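Local coordinates for glycosylation Associate Protein 2 (Streptococcus agalactiae serotype V, PDB 6OYC), which probably takes part in the glycosylation and export of serine-rich surface proteins through the accessory Sec system, as a component of the Gap123 complex, at residues 286-291 against 356-361; 294-299 against 319-324; 365-370 against 384-389. All coordinates share one frame; numbering follows the deposited sequence.

Contact 1: 286-291 against 356-361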
loop_
_atom_site.group_PDB
_atom_site.type_symbol
_atom_site.label_atom_id
_atom_site.label_comp_id
_atom_site.label_asym_id
_atom_site.label_seq_id
_atom_site.Cartn_x
_atom_site.Cartn_y
_atom_site.Cartn_z
ATOM N N THR B 286 -0.404 -2.712 3.352
ATOM C CA THR B 286 0.366 -3.942 3.316
ATOM C C THR B 286 -0.173 -4.835 2.217
ATOM O O THR B 286 -1.371 -4.849 1.937
ATOM C CB THR B 286 0.323 -4.684 4.680
ATOM O OG1 THR B 286 -1.031 -4.997 5.011
ATOM C CG2 THR B 286 0.916 -3.822 5.792
ATOM N N TYR B 287 0.729 -5.573 1.587
ATOM C CA TYR B 287 0.351 -6.622 0.655
ATOM C C TYR B 287 1.030 -7.911 1.086
ATOM O O TYR B 287 2.214 -7.906 1.432
ATOM C CB TYR B 287 0.749 -6.276 -0.781
ATOM C CG TYR B 287 0.394 -7.404 -1.716
ATOM C CD1 TYR B 287 -0.919 -7.610 -2.092
ATOM C CD2 TYR B 287 1.363 -8.294 -2.170
ATOM C CE1 TYR B 287 -1.265 -8.636 -2.912
ATOM C CE2 TYR B 287 1.032 -9.339 -2.996
ATOM C CZ TYR B 287 -0.287 -9.504 -3.364
ATOM O OH TYR B 287 -0.641 -10.532 -4.189
ATOM N N PHE B 288 0.295 -9.020 1.052
ATOM C CA PHE B 288 0.834 -10.280 1.559
ATOM C C PHE B 288 0.506 -11.430 0.615
ATOM O O PHE B 288 -0.657 -11.614 0.245
ATOM C CB PHE B 288 0.294 -10.563 2.965
ATOM C CG PHE B 288 0.539 -11.971 3.457
ATOM C CD1 PHE B 288 1.820 -12.393 3.807
ATOM C CD2 PHE B 288 -0.521 -12.853 3.610
ATOM C CE1 PHE B 288 2.038 -13.693 4.286
ATOM C CE2 PHE B 288 -0.315 -14.145 4.094
ATOM C CZ PHE B 288 0.970 -14.566 4.432
ATOM N N ASP B 289 1.529 -12.195 0.242
ATOM C CA ASP B 289 1.388 -13.388 -0.602
ATOM C C ASP B 289 2.077 -14.547 0.116
ATOM O O ASP B 289 3.321 -14.533 0.242
ATOM C CB ASP B 289 1.999 -13.159 -1.988
ATOM C CG ASP B 289 1.719 -14.305 -2.976
ATOM O OD1 ASP B 289 1.242 -15.388 -2.573
ATOM O OD2 ASP B 289 1.988 -14.121 -4.180
ATOM N N PRO B 290 1.336 -15.553 0.601
ATOM C CA PRO B 290 1.990 -16.659 1.330
ATOM C C PRO B 290 2.757 -17.614 0.434
ATOM O O PRO B 290 3.553 -18.394 0.953
ATOM C CB PRO B 290 0.814 -17.374 2.012
ATOM C CG PRO B 290 -0.300 -17.205 1.025
ATOM C CD PRO B 290 -0.102 -15.811 0.402
ATOM N N VAL B 291 2.517 -17.606 -0.877
ATOM C CA VAL B 291 3.246 -18.424 -1.849
ATOM C C VAL B 291 3.221 -19.902 -1.446
ATOM O O VAL B 291 2.146 -20.511 -1.413
ATOM C CB VAL B 291 4.671 -17.876 -2.048
ATOM C CG1 VAL B 291 5.352 -18.494 -3.310
ATOM C CG2 VAL B 291 4.594 -16.353 -2.189
ATOM N N ALA B 356 2.134 -15.222 12.332
ATOM C CA ALA B 356 1.167 -16.106 12.977
ATOM C C ALA B 356 0.380 -16.909 11.948
ATOM O O ALA B 356 0.293 -18.139 12.037
ATOM C CB ALA B 356 0.225 -15.290 13.867
ATOM N N PHE B 357 -0.189 -16.232 10.949
ATOM C CA PHE B 357 -0.922 -16.932 9.896
ATOM C C PHE B 357 -0.096 -18.060 9.288
ATOM O O PHE B 357 -0.625 -19.139 9.009
ATOM C CB PHE B 357 -1.345 -15.943 8.807
ATOM C CG PHE B 357 -2.046 -16.577 7.624
ATOM C CD1 PHE B 357 -3.421 -16.772 7.633
ATOM C CD2 PHE B 357 -1.337 -16.943 6.495
ATOM C CE1 PHE B 357 -4.074 -17.329 6.529
ATOM C CE2 PHE B 357 -1.981 -17.503 5.395
ATOM C CZ PHE B 357 -3.349 -17.694 5.410
ATOM N N LEU B 358 1.194 -17.815 9.038
ATOM C CA LEU B 358 2.071 -18.843 8.490
ATOM C C LEU B 358 2.555 -19.836 9.547
ATOM O O LEU B 358 3.197 -20.830 9.190
ATOM C CB LEU B 358 3.279 -18.196 7.811
ATOM C CG LEU B 358 3.022 -17.537 6.456
ATOM C CD1 LEU B 358 4.192 -16.656 6.071
ATOM C CD2 LEU B 358 2.770 -18.583 5.382
ATOM N N ASN B 359 2.241 -19.593 10.822
ATOM C CA ASN B 359 2.849 -20.285 11.958
ATOM C C ASN B 359 4.371 -20.321 11.836
ATOM O O ASN B 359 5.017 -21.344 12.065
ATOM C CB ASN B 359 2.276 -21.691 12.142
ATOM C CG ASN B 359 2.155 -22.070 13.611
ATOM O OD1 ASN B 359 3.153 -22.128 14.342
ATOM N ND2 ASN B 359 0.922 -22.300 14.060
ATOM N N PHE B 360 4.944 -19.191 11.454
ATOM C CA PHE B 360 6.379 -19.005 11.503
ATOM C C PHE B 360 6.745 -18.289 12.793
ATOM O O PHE B 360 5.918 -17.613 13.411
ATOM C CB PHE B 360 6.878 -18.200 10.301
ATOM C CG PHE B 360 6.738 -18.903 8.987
ATOM C CD1 PHE B 360 6.220 -20.184 8.918
ATOM C CD2 PHE B 360 7.121 -18.268 7.808
ATOM C CE1 PHE B 360 6.089 -20.826 7.704
ATOM C CE2 PHE B 360 6.993 -18.902 6.593
ATOM C CZ PHE B 360 6.475 -20.189 6.540
ATOM N N SER B 361 7.998 -18.444 13.195
ATOM C CA SER B 361 8.536 -17.728 14.339
ATOM C C SER B 361 9.375 -16.548 13.864
ATOM O O SER B 361 9.655 -16.395 12.674
ATOM C CB SER B 361 9.381 -18.659 15.216
ATOM O OG SER B 361 10.663 -18.866 14.639
#

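Contact 2: 294-299 against 319-324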
loop_
_atom_site.group_PDB
_atom_site.type_symbol
_atom_site.label_atom_id
_atom_site.label_comp_id
_atom_site.label_asym_id
_atom_site.label_seq_id
_atom_site.Cartn_x
_atom_site.Cartn_y
_atom_site.Cartn_z
ATOM N N LYS B 294 6.222 -21.879 3.003
ATOM C CA LYS B 294 7.431 -22.357 3.593
ATOM C C LYS B 294 8.328 -21.179 3.904
ATOM O O LYS B 294 8.315 -20.211 3.230
ATOM C CB LYS B 294 8.089 -23.341 2.653
ATOM C CG LYS B 294 7.157 -24.458 2.288
ATOM C CD LYS B 294 7.878 -25.614 1.670
ATOM C CE LYS B 294 7.017 -26.313 0.662
ATOM N NZ LYS B 294 7.618 -26.148 -0.683
ATOM N N PRO B 295 9.133 -21.296 4.939
ATOM C CA PRO B 295 10.033 -20.238 5.382
ATOM C C PRO B 295 11.078 -19.851 4.397
ATOM O O PRO B 295 11.478 -20.634 3.608
ATOM C CB PRO B 295 10.704 -20.854 6.573
ATOM C CG PRO B 295 9.737 -21.838 7.075
ATOM C CD PRO B 295 9.135 -22.424 5.860
ATOM N N PRO B 296 11.510 -18.618 4.452
ATOM C CA PRO B 296 11.034 -17.672 5.440
ATOM C C PRO B 296 10.059 -16.659 4.873
ATOM O O PRO B 296 9.826 -16.661 3.698
ATOM C CB PRO B 296 12.302 -16.959 5.786
ATOM C CG PRO B 296 12.986 -16.866 4.505
ATOM C CD PRO B 296 12.615 -18.051 3.698
ATOM N N LEU B 297 9.496 -15.815 5.722
ATOM C CA LEU B 297 8.627 -14.742 5.264
ATOM C C LEU B 297 9.525 -13.520 5.039
ATOM O O LEU B 297 10.227 -13.101 5.921
ATOM C CB LEU B 297 7.513 -14.455 6.242
ATOM C CG LEU B 297 6.788 -13.125 6.172
ATOM C CD1 LEU B 297 6.085 -12.976 4.862
ATOM C CD2 LEU B 297 5.818 -12.948 7.289
ATOM N N THR B 298 9.471 -12.958 3.852
ATOM C CA THR B 298 10.340 -11.839 3.498
ATOM C C THR B 298 9.543 -10.542 3.357
ATOM O O THR B 298 8.648 -10.447 2.510
ATOM C CB THR B 298 11.077 -12.146 2.203
ATOM O OG1 THR B 298 10.112 -12.419 1.177
ATOM C CG2 THR B 298 11.985 -13.354 2.398
ATOM N N VAL B 299 9.909 -9.530 4.138
ATOM C CA VAL B 299 9.194 -8.256 4.190
ATOM C C VAL B 299 10.038 -7.181 3.517
ATOM O O VAL B 299 11.209 -6.985 3.873
ATOM C CB VAL B 299 8.867 -7.865 5.644
ATOM C CG1 VAL B 299 8.162 -6.512 5.709
ATOM C CG2 VAL B 299 8.036 -8.949 6.321
ATOM N N MET B 319 11.547 -14.257 -5.687
ATOM C CA MET B 319 12.206 -15.060 -4.669
ATOM C C MET B 319 11.443 -16.327 -4.316
ATOM O O MET B 319 11.945 -17.105 -3.498
ATOM C CB MET B 319 12.405 -14.226 -3.407
ATOM C CG MET B 319 12.954 -12.847 -3.683
ATOM S SD MET B 319 14.740 -12.816 -3.535
ATOM C CE MET B 319 15.143 -11.232 -4.296
ATOM N N LYS B 320 10.244 -16.524 -4.872
ATOM C CA LYS B 320 9.449 -17.735 -4.658
ATOM C C LYS B 320 9.303 -18.057 -3.170
ATOM O O LYS B 320 9.098 -19.207 -2.771
ATOM C CB LYS B 320 10.039 -18.915 -5.440
ATOM C CG LYS B 320 10.203 -18.636 -6.942
ATOM C CD LYS B 320 8.846 -18.619 -7.672
ATOM C CE LYS B 320 8.952 -19.131 -9.115
ATOM N NZ LYS B 320 7.927 -20.182 -9.450
ATOM N N THR B 321 9.393 -17.035 -2.341
ATOM C CA THR B 321 9.214 -17.130 -0.904
ATOM C C THR B 321 7.959 -16.359 -0.486
ATOM O O THR B 321 7.500 -15.473 -1.216
ATOM C CB THR B 321 10.463 -16.563 -0.204
ATOM O OG1 THR B 321 10.431 -16.857 1.198
ATOM C CG2 THR B 321 10.551 -15.055 -0.405
ATOM N N PRO B 322 7.348 -16.693 0.652
ATOM C CA PRO B 322 6.240 -15.860 1.145
ATOM C C PRO B 322 6.741 -14.459 1.427
ATOM O O PRO B 322 7.852 -14.279 1.935
ATOM C CB PRO B 322 5.790 -16.564 2.430
ATOM C CG PRO B 322 6.343 -17.966 2.321
ATOM C CD PRO B 322 7.581 -17.879 1.494
ATOM N N PHE B 323 5.924 -13.456 1.085
ATOM C CA PHE B 323 6.419 -12.088 1.171
ATOM C C PHE B 323 5.324 -11.086 1.514
ATOM O O PHE B 323 4.132 -11.289 1.256
ATOM C CB PHE B 323 7.138 -11.666 -0.120
ATOM C CG PHE B 323 6.242 -11.465 -1.320
ATOM C CD1 PHE B 323 5.919 -12.526 -2.145
ATOM C CD2 PHE B 323 5.783 -10.185 -1.659
ATOM C CE1 PHE B 323 5.134 -12.347 -3.273
ATOM C CE2 PHE B 323 4.993 -9.982 -2.794
ATOM C CZ PHE B 323 4.662 -11.063 -3.602
ATOM N N MET B 324 5.769 -9.990 2.107
ATOM C CA MET B 324 4.917 -8.894 2.518
ATOM C C MET B 324 5.532 -7.607 1.999
ATOM O O MET B 324 6.759 -7.448 2.021
ATOM C CB MET B 324 4.781 -8.861 4.036
ATOM C CG MET B 324 3.663 -8.006 4.568
ATOM S SD MET B 324 3.575 -8.206 6.362
ATOM C CE MET B 324 2.504 -6.843 6.835
#

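Contact 3: 365-370 against 384-389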
loop_
_atom_site.group_PDB
_atom_site.type_symbol
_atom_site.label_atom_id
_atom_site.label_comp_id
_atom_site.label_asym_id
_atom_site.label_seq_id
_atom_site.Cartn_x
_atom_site.Cartn_y
_atom_site.Cartn_z
ATOM N N LEU B 365 11.717 -14.847 9.873
ATOM C CA LEU B 365 11.295 -13.550 9.355
ATOM C C LEU B 365 12.496 -12.735 8.878
ATOM O O LEU B 365 13.515 -12.659 9.571
ATOM C CB LEU B 365 10.540 -12.766 10.434
ATOM C CG LEU B 365 10.382 -11.268 10.174
ATOM C CD1 LEU B 365 9.468 -11.074 8.972
ATOM C CD2 LEU B 365 9.839 -10.542 11.404
ATOM N N ILE B 366 12.371 -12.102 7.709
ATOM C CA ILE B 366 13.422 -11.247 7.143
ATOM C C ILE B 366 12.833 -9.887 6.785
ATOM O O ILE B 366 11.912 -9.807 5.962
ATOM C CB ILE B 366 14.066 -11.876 5.897
ATOM C CG1 ILE B 366 14.628 -13.256 6.240
ATOM C CG2 ILE B 366 15.147 -10.946 5.315
ATOM C CD1 ILE B 366 14.857 -14.087 5.033
ATOM N N LEU B 367 13.394 -8.822 7.358
ATOM C CA LEU B 367 13.004 -7.450 7.046
ATOM C C LEU B 367 14.046 -6.809 6.139
ATOM O O LEU B 367 15.246 -7.001 6.334
ATOM C CB LEU B 367 12.839 -6.626 8.324
ATOM C CG LEU B 367 11.850 -7.230 9.315
ATOM C CD1 LEU B 367 11.808 -6.472 10.626
ATOM C CD2 LEU B 367 10.461 -7.314 8.703
ATOM N N SER B 368 13.584 -6.034 5.155
ATOM C CA SER B 368 14.471 -5.507 4.125
ATOM C C SER B 368 13.951 -4.181 3.582
ATOM O O SER B 368 12.772 -3.844 3.726
ATOM C CB SER B 368 14.623 -6.493 2.970
ATOM O OG SER B 368 13.351 -6.833 2.443
ATOM N N GLY B 369 14.847 -3.443 2.932
ATOM C CA GLY B 369 14.475 -2.213 2.254
ATOM C C GLY B 369 15.698 -1.445 1.795
ATOM O O GLY B 369 16.842 -1.775 2.121
ATOM N N LEU B 370 15.430 -0.399 1.020
ATOM C CA LEU B 370 16.447 0.521 0.537
ATOM C C LEU B 370 16.051 1.949 0.903
ATOM O O LEU B 370 14.864 2.297 0.917
ATOM C CB LEU B 370 16.640 0.360 -0.978
ATOM C CG LEU B 370 17.034 -1.084 -1.327
ATOM C CD1 LEU B 370 16.632 -1.453 -2.729
ATOM C CD2 LEU B 370 18.534 -1.326 -1.127
ATOM N N LEU B 384 10.675 -6.948 16.535
ATOM C CA LEU B 384 10.325 -8.202 15.900
ATOM C C LEU B 384 11.395 -9.277 16.019
ATOM O O LEU B 384 11.085 -10.453 15.770
ATOM C CB LEU B 384 9.998 -7.967 14.417
ATOM C CG LEU B 384 8.698 -7.198 14.174
ATOM C CD1 LEU B 384 8.673 -6.593 12.782
ATOM C CD2 LEU B 384 7.532 -8.117 14.375
ATOM N N ASN B 385 12.627 -8.921 16.397
ATOM C CA ASN B 385 13.754 -9.843 16.529
ATOM C C ASN B 385 13.833 -10.777 15.310
ATOM O O ASN B 385 13.741 -11.996 15.462
ATOM C CB ASN B 385 13.661 -10.643 17.825
ATOM C CG ASN B 385 14.996 -11.236 18.250
ATOM O OD1 ASN B 385 15.924 -11.366 17.453
ATOM N ND2 ASN B 385 15.095 -11.599 19.520
ATOM N N PRO B 386 13.969 -10.228 14.108
ATOM C CA PRO B 386 13.937 -11.076 12.912
ATOM C C PRO B 386 15.219 -11.882 12.760
ATOM O O PRO B 386 16.254 -11.618 13.378
ATOM C CB PRO B 386 13.781 -10.068 11.774
ATOM C CG PRO B 386 14.489 -8.849 12.283
ATOM C CD PRO B 386 14.191 -8.812 13.764
ATOM N N HIS B 387 15.138 -12.880 11.885
ATOM C CA HIS B 387 16.323 -13.641 11.527
ATOM C C HIS B 387 17.361 -12.766 10.837
ATOM O O HIS B 387 18.560 -12.868 11.117
ATOM C CB HIS B 387 15.940 -14.798 10.618
ATOM C CG HIS B 387 17.110 -15.611 10.180
ATOM N ND1 HIS B 387 17.801 -16.435 11.041
ATOM C CD2 HIS B 387 17.733 -15.708 8.982
ATOM C CE1 HIS B 387 18.788 -17.021 10.387
ATOM N NE2 HIS B 387 18.770 -16.596 9.136
ATOM N N ALA B 388 16.923 -11.907 9.925
ATOM C CA ALA B 388 17.848 -11.132 9.118
ATOM C C ALA B 388 17.215 -9.804 8.720
ATOM O O ALA B 388 15.997 -9.694 8.558
ATOM C CB ALA B 388 18.269 -11.912 7.871
ATOM N N ILE B 389 18.071 -8.803 8.553
ATOM C CA ILE B 389 17.700 -7.484 8.076
ATOM C C ILE B 389 18.655 -7.156 6.940
ATOM O O ILE B 389 19.850 -6.954 7.175
ATOM C CB ILE B 389 17.772 -6.435 9.188
ATOM C CG1 ILE B 389 16.646 -6.678 10.189
ATOM C CG2 ILE B 389 17.724 -5.026 8.615
ATOM C CD1 ILE B 389 16.713 -5.773 11.382
#

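Contact 1: 286-291 against 356-361
Phe288 and Phe357 meet ring against ring, their planes almost perpendicular at 88° and their centroids 5.8 Å apart. The two side chains approach obliquely, and the shortest separation, 3.8 Å, lies between CE2 of Phe288 and CD2 of Phe357. In Phe288, CG stands anti to the backbone N (chi1 167°), which carries it out toward the helix end.

Aliphatic contacts flank this aromatic pair. Leu358 and Phe288 reach toward each other tip to tip, CD1 of Leu358 lying 4.1 Å from CE1 of Phe288, near the plane of the ring and at its edge. The other leucine methyl, CD2, sits 4.1 Å from CB of Pro290. That same proline carbon comes up to the rim of the Phe357 ring, near its plane, 4.4 Å from CE2.

The contact packs the C-terminal end of helix 341-358 against the end of strand 283-289, an antiparallel member of the mixed sheet in this alpha/beta-hydrolase-type domain. Asn359, with positive phi, ends the helix in a Schellman motif. Arg103 makes a cation-pi contact with Phe357 and hydrogen-bonds through NH2 to Phe357 O, while Tyr84 OH hydrogen-bonds with Phe288 O, which brings in the N-terminal region.

Within 286-291, Asp289 OD1 accepts a hydrogen bond from Val291 N at 3.1 Å, the donor standing above the carboxylate plane: an Asx turn carries the chain through Pro290.

Contact 2: 294-299 against 319-324
Thr321 and Pro322 lead into strand 323-327, which lies beside strand 297-301; these are the parallel strands of a beta-alpha-beta unit whose connecting helix is 313-318. Thr321 comes first, tip to tip with Thr298: its CG2 lies 3.1 Å from Thr298 OG1. Its own hydroxyl, OG1, is anti to the backbone N (chi1 -170°) and lies 2.6 Å from O of Pro296, a residue that follows a cis peptide bond.

The ring of Pro322 packs against the backbone of the other segment, CD 3.0 Å from Lys294 O. Its carbonyl is gripped twice by one residue: Thr298 N donates to Pro322 O at 2.8 Å in a nearly straight bond (167°), and Thr298 OG1 donates to the same Pro322 O at 3.0 Å from the opposite face of the carbonyl plane.

Phe323 then pairs with Thr298 on the side of the sheet where Thr298 meets Tyr506 of helix 495-514. The phenyl ring itself leads away from strand 297-301, leaving CB to touch Thr298 OG1. Met324 turns to the other side, over which helix 341-358 lies; its side chain runs beside that of Val299, pointing the same way. Met324 N donates to Thr298 O at 2.9 Å, and that oxygen also takes a CA-H...O contact from Phe323 CA at 3.1 Å.

Contact 3: 365-370 against 384-389
Ile366 with Ala388 and Leu367 with Ile389 form a parallel strand pairing in the mixed sheet, the two strands of a beta-alpha-beta unit that crosses over through helix 372-381. The backbone pairing begins weakly, His387 N reaching Leu365 O at 2.8 Å through a bent bond, and improves one step on, where Leu367 N donates to Ala388 O at 3.0 Å in the carbonyl plane. Ile389 CA adds a CA-H...O contact to Leu367 O at 3.0 Å.

Apolar side chains pack on both faces of the pairing. Leu367 CD1 lies 3.8 Å from Leu384 CD1 and 3.9 Å from Pro386 CG, crossing both side chains at about a right angle. Leu365, with CG anti to its backbone N (chi1 164°), lays CG obliquely against Pro386 CB at 3.9 Å. On the other face, CG2 of Ile366 meets Ala388 CB at 4.1 Å.

Gly369 belongs to a Gly-x-Ser-x-Gly pattern consistent with the nucleophile elbow of the alpha/beta-hydrolase clan. His387 hydrogen-bonds through ND1 with Asp363 OD1 and through NE2 with Asp513 OD2. Helix 341-358 packs on Leu365 and Leu384, helix 495-514 covers Ile366 and Ala388 on the opposite face, and strand 297-301 borders strand 365-370.

All three contacts reach one mixed sheet, with strand order 283-289, 323-327, 297-301, 365-370, 388-392; contacts 2 and 3 pair its strands, and contact 1 packs a helix end on it. The centres of contacts 1 and 2 are about 8 Å apart, those of 2 and 3 about 11 Å, those of 1 and 3 about 14 Å. Contact 2 opens and closes along the chain between the segments of contact 1; contact 3 follows. Probable hydrogen bonds join Asp289 N to Phe323 O (contacts 1 and 2) and Val299 N to Ile366 O (contacts 2 and 3). Helix 341-358 covers one face across these strands, consistent with an alpha/beta-hydrolase-type domain whose strand 365-370 leads to a possible nucleophile elbow.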